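Long-range contact in diaminopimelate decarboxylase (Helicobacter pylori, PDB 2QGH), which catalyses the pyridoxal-phosphate-dependent decarboxylation of diaminopimelate to L-lysine, the last step of bacterial lysine biosynthesis: residues R151-K163 with T170-A184. Residues are numbered along the deposited sequence; the frame is centred on the assembly and turned at random.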
# COMPACT_ATOMS: atom_id res chain seq x y z
N ARG A 151 -1.26 20.16 27.37
CA ARG A 151 -0.04 20.75 26.83
C ARG A 151 -0.12 20.60 25.32
O ARG A 151 -0.30 19.50 24.82
CB ARG A 151 1.22 20.02 27.33
CG ARG A 151 1.56 20.26 28.80
CD ARG A 151 2.95 19.74 29.15
NE ARG A 151 3.02 18.29 29.17
CZ ARG A 151 2.57 17.52 30.17
NH1 ARG A 151 2.02 18.08 31.24
NH2 ARG A 151 2.66 16.20 30.09
N ILE A 152 -0.01 21.69 24.58
CA ILE A 152 -0.07 21.59 23.13
C ILE A 152 1.08 22.33 22.46
O ILE A 152 1.71 23.20 23.05
CB ILE A 152 -1.41 22.14 22.56
CG1 ILE A 152 -1.55 23.63 22.86
CG2 ILE A 152 -2.59 21.37 23.14
CD1 ILE A 152 -1.24 24.50 21.68
N SER A 153 1.34 21.95 21.22
CA SER A 153 2.37 22.57 20.41
C SER A 153 1.60 22.93 19.14
O SER A 153 0.57 22.34 18.86
CB SER A 153 3.48 21.56 20.08
OG SER A 153 4.40 22.09 19.13
N ILE A 154 2.07 23.91 18.39
CA ILE A 154 1.36 24.26 17.18
C ILE A 154 2.30 24.17 16.00
O ILE A 154 3.39 24.74 16.02
CB ILE A 154 0.73 25.68 17.27
CG1 ILE A 154 -0.37 25.67 18.33
CG2 ILE A 154 0.13 26.07 15.93
CD1 ILE A 154 -1.18 26.95 18.43
N ARG A 155 1.89 23.42 14.99
CA ARG A 155 2.69 23.24 13.79
C ARG A 155 2.43 24.36 12.80
O ARG A 155 1.29 24.60 12.39
CB ARG A 155 2.34 21.90 13.13
CG ARG A 155 3.14 21.60 11.88
CD ARG A 155 2.85 20.21 11.33
NE ARG A 155 3.68 19.92 10.17
CZ ARG A 155 3.69 18.77 9.50
NH1 ARG A 155 2.91 17.76 9.88
NH2 ARG A 155 4.48 18.62 8.45
N ILE A 156 3.48 25.07 12.41
CA ILE A 156 3.29 26.15 11.45
C ILE A 156 3.84 25.75 10.09
O ILE A 156 4.83 25.03 9.98
CB ILE A 156 3.95 27.49 11.89
CG1 ILE A 156 5.44 27.48 11.59
CG2 ILE A 156 3.70 27.73 13.38
CD1 ILE A 156 6.22 26.47 12.37
N ASN A 157 3.16 26.22 9.05
CA ASN A 157 3.58 25.96 7.69
C ASN A 157 4.37 27.20 7.28
O ASN A 157 3.80 28.24 6.97
CB ASN A 157 2.34 25.77 6.81
CG ASN A 157 2.67 25.31 5.41
OD1 ASN A 157 1.89 24.60 4.78
ND2 ASN A 157 3.83 25.73 4.90
N PRO A 158 5.71 27.12 7.32
CA PRO A 158 6.56 28.26 6.96
C PRO A 158 6.55 28.53 5.46
O PRO A 158 7.34 29.34 4.96
CB PRO A 158 7.93 27.81 7.45
CG PRO A 158 7.91 26.35 7.10
CD PRO A 158 6.53 25.92 7.57
N ASN A 159 5.66 27.85 4.75
CA ASN A 159 5.54 27.98 3.30
C ASN A 159 6.89 27.94 2.60
O ASN A 159 7.27 28.87 1.89
CB ASN A 159 4.80 29.28 2.94
CG ASN A 159 4.46 29.36 1.45
OD1 ASN A 159 4.21 28.33 0.81
ND2 ASN A 159 4.42 30.58 0.92
N ILE A 160 7.63 26.85 2.82
CA ILE A 160 8.94 26.68 2.21
C ILE A 160 9.04 25.32 1.50
O ILE A 160 8.65 24.29 2.05
CB ILE A 160 10.07 26.78 3.26
CG1 ILE A 160 10.03 28.15 3.95
CG2 ILE A 160 11.43 26.59 2.59
CD1 ILE A 160 11.03 28.30 5.08
N ASP A 161 9.55 25.34 0.28
CA ASP A 161 9.71 24.14 -0.54
C ASP A 161 10.91 23.33 -0.02
O ASP A 161 12.04 23.79 -0.07
CB ASP A 161 9.93 24.56 -2.00
CG ASP A 161 10.03 23.38 -2.94
OD1 ASP A 161 9.09 23.17 -3.74
OD2 ASP A 161 11.05 22.66 -2.89
N ALA A 162 10.64 22.12 0.46
CA ALA A 162 11.71 21.27 0.99
C ALA A 162 12.61 20.66 -0.09
O ALA A 162 13.65 20.08 0.21
CB ALA A 162 11.10 20.16 1.84
N LYS A 163 12.19 20.80 -1.35
CA LYS A 163 12.96 20.27 -2.47
C LYS A 163 13.11 18.75 -2.41
O LYS A 163 14.22 18.23 -2.38
CB LYS A 163 14.34 20.93 -2.54
CG LYS A 163 14.33 22.41 -2.91
CD LYS A 163 15.74 22.94 -3.16
CE LYS A 163 16.41 22.17 -4.30
NZ LYS A 163 17.77 22.68 -4.63
N THR A 170 6.11 18.44 2.59
CA THR A 170 4.98 18.95 3.37
C THR A 170 5.08 20.39 3.89
O THR A 170 4.19 20.84 4.62
CB THR A 170 4.73 18.00 4.58
OG1 THR A 170 5.89 17.98 5.42
CG2 THR A 170 4.47 16.58 4.11
N GLY A 171 6.13 21.10 3.50
CA GLY A 171 6.32 22.47 3.98
C GLY A 171 5.79 23.62 3.15
O GLY A 171 5.99 24.79 3.50
N LEU A 172 5.11 23.32 2.05
CA LEU A 172 4.58 24.36 1.19
C LEU A 172 3.16 24.70 1.66
O LEU A 172 2.51 23.88 2.30
CB LEU A 172 4.58 23.87 -0.26
CG LEU A 172 5.15 24.82 -1.31
CD1 LEU A 172 6.50 25.36 -0.85
CD2 LEU A 172 5.28 24.09 -2.63
N LYS A 173 2.70 25.90 1.34
CA LYS A 173 1.36 26.32 1.74
C LYS A 173 0.31 25.45 1.06
O LYS A 173 -0.83 25.34 1.51
CB LYS A 173 1.13 27.79 1.37
CG LYS A 173 0.80 28.04 -0.11
CD LYS A 173 1.90 27.54 -1.05
CE LYS A 173 1.49 27.68 -2.51
NZ LYS A 173 0.32 26.83 -2.86
N GLU A 174 0.72 24.83 -0.04
CA GLU A 174 -0.13 23.96 -0.84
C GLU A 174 -0.59 22.73 -0.04
O GLU A 174 -1.68 22.20 -0.25
CB GLU A 174 0.67 23.52 -2.06
CG GLU A 174 -0.10 22.85 -3.18
CD GLU A 174 0.83 22.22 -4.21
OE1 GLU A 174 1.94 22.77 -4.41
OE2 GLU A 174 0.45 21.20 -4.82
N ASN A 175 0.26 22.29 0.89
CA ASN A 175 -0.01 21.12 1.72
C ASN A 175 -1.01 21.32 2.87
O ASN A 175 -1.29 22.45 3.27
CB ASN A 175 1.32 20.61 2.28
CG ASN A 175 2.35 20.39 1.19
OD1 ASN A 175 3.47 20.92 1.25
ND2 ASN A 175 1.99 19.61 0.17
N LYS A 176 -1.52 20.21 3.39
CA LYS A 176 -2.50 20.21 4.48
C LYS A 176 -1.88 20.26 5.86
O LYS A 176 -2.59 20.25 6.86
CB LYS A 176 -3.38 18.96 4.38
CG LYS A 176 -2.62 17.66 4.68
CD LYS A 176 -3.52 16.42 4.55
CE LYS A 176 -2.78 15.15 4.99
NZ LYS A 176 -3.62 13.93 4.93
N PHE A 177 -0.56 20.34 5.93
CA PHE A 177 0.13 20.34 7.21
C PHE A 177 0.50 21.71 7.76
O PHE A 177 1.01 22.56 7.04
CB PHE A 177 1.39 19.48 7.10
CG PHE A 177 1.13 18.08 6.63
CD1 PHE A 177 0.49 17.16 7.45
CD2 PHE A 177 1.50 17.68 5.35
CE1 PHE A 177 0.23 15.86 7.01
CE2 PHE A 177 1.25 16.38 4.90
CZ PHE A 177 0.61 15.47 5.73
N GLY A 178 0.24 21.89 9.05
CA GLY A 178 0.57 23.14 9.72
C GLY A 178 -0.32 24.31 9.31
O GLY A 178 -1.27 24.14 8.55
N VAL A 179 -0.00 25.49 9.84
CA VAL A 179 -0.77 26.68 9.50
C VAL A 179 0.14 27.90 9.35
O VAL A 179 1.25 27.92 9.89
CB VAL A 179 -1.84 26.99 10.57
CG1 VAL A 179 -2.73 28.09 10.08
CG2 VAL A 179 -2.67 25.76 10.89
N GLY A 180 -0.33 28.89 8.61
CA GLY A 180 0.44 30.11 8.40
C GLY A 180 0.72 30.86 9.68
O GLY A 180 0.14 30.58 10.72
N GLU A 181 1.61 31.85 9.60
CA GLU A 181 1.98 32.63 10.78
C GLU A 181 0.83 33.40 11.43
O GLU A 181 0.64 33.33 12.64
CB GLU A 181 3.09 33.62 10.43
CG GLU A 181 3.71 34.27 11.64
CD GLU A 181 4.67 35.36 11.27
OE1 GLU A 181 5.62 35.10 10.50
OE2 GLU A 181 4.47 36.49 11.75
N LYS A 182 0.07 34.13 10.63
CA LYS A 182 -1.04 34.91 11.16
C LYS A 182 -2.01 34.02 11.94
O LYS A 182 -2.31 34.29 13.10
CB LYS A 182 -1.79 35.61 10.02
CG LYS A 182 -0.93 36.49 9.12
CD LYS A 182 -0.31 37.69 9.87
CE LYS A 182 1.09 37.39 10.38
NZ LYS A 182 2.04 37.12 9.25
N GLU A 183 -2.50 32.97 11.30
CA GLU A 183 -3.43 32.05 11.93
C GLU A 183 -2.83 31.42 13.18
O GLU A 183 -3.52 31.22 14.18
CB GLU A 183 -3.84 30.95 10.95
CG GLU A 183 -4.71 29.86 11.56
CD GLU A 183 -6.19 30.07 11.30
OE1 GLU A 183 -7.00 29.22 11.73
OE2 GLU A 183 -6.53 31.08 10.66
N ALA A 184 -1.55 31.09 13.12
CA ALA A 184 -0.87 30.47 14.25
C ALA A 184 -0.82 31.43 15.43
O ALA A 184 -1.08 31.04 16.57
CB ALA A 184 0.54 30.06 13.86
O HOH W 1 7.89 21.78 1.34
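R155 and F177 run side by side in the same direction: F177 CB covers one guanidinium face, 3.4 Å from R155 CZ, and the two planes are 17° apart. With CG anti to the backbone N (chi1 -179°), R155 reaches past G178 to this spot. T170 OG1 lies at the guanidinium edge. Beside them the backbones form a single bridge: N157 N donates to V179 O at 2.7 Å, while V179 N to R155 O is weak. R155 O is 3.1 Å from G178 CA, an approach that depends on G178 having no side chain to strike I156 C and N157 N. The N157 side chain lies among the L172 and F177 carbonyls. Farther along, I160 N binds G171 O at 2.7 Å, and N159 OD1 accepts K173 N at 2.9 Å, tilted 28° from the carbonyl plane. A water takes A162 N, gives to I160 O and more weakly receives G171 N.

Outside the segments, E131 salt-bridges R155 NH1 and accepts G178 N, H205 O accepts from R155 NH2 and T170 OG1, and R155 itself touches the bound pyridoxal phosphate. Strand 150-155 runs between 127-130 and 197-203 in the (beta/alpha)8 barrel; the chain leaving it bonds to loop 170-180, which leads into helix 181-193, where I156 meets A184 while packing on helix 213-232.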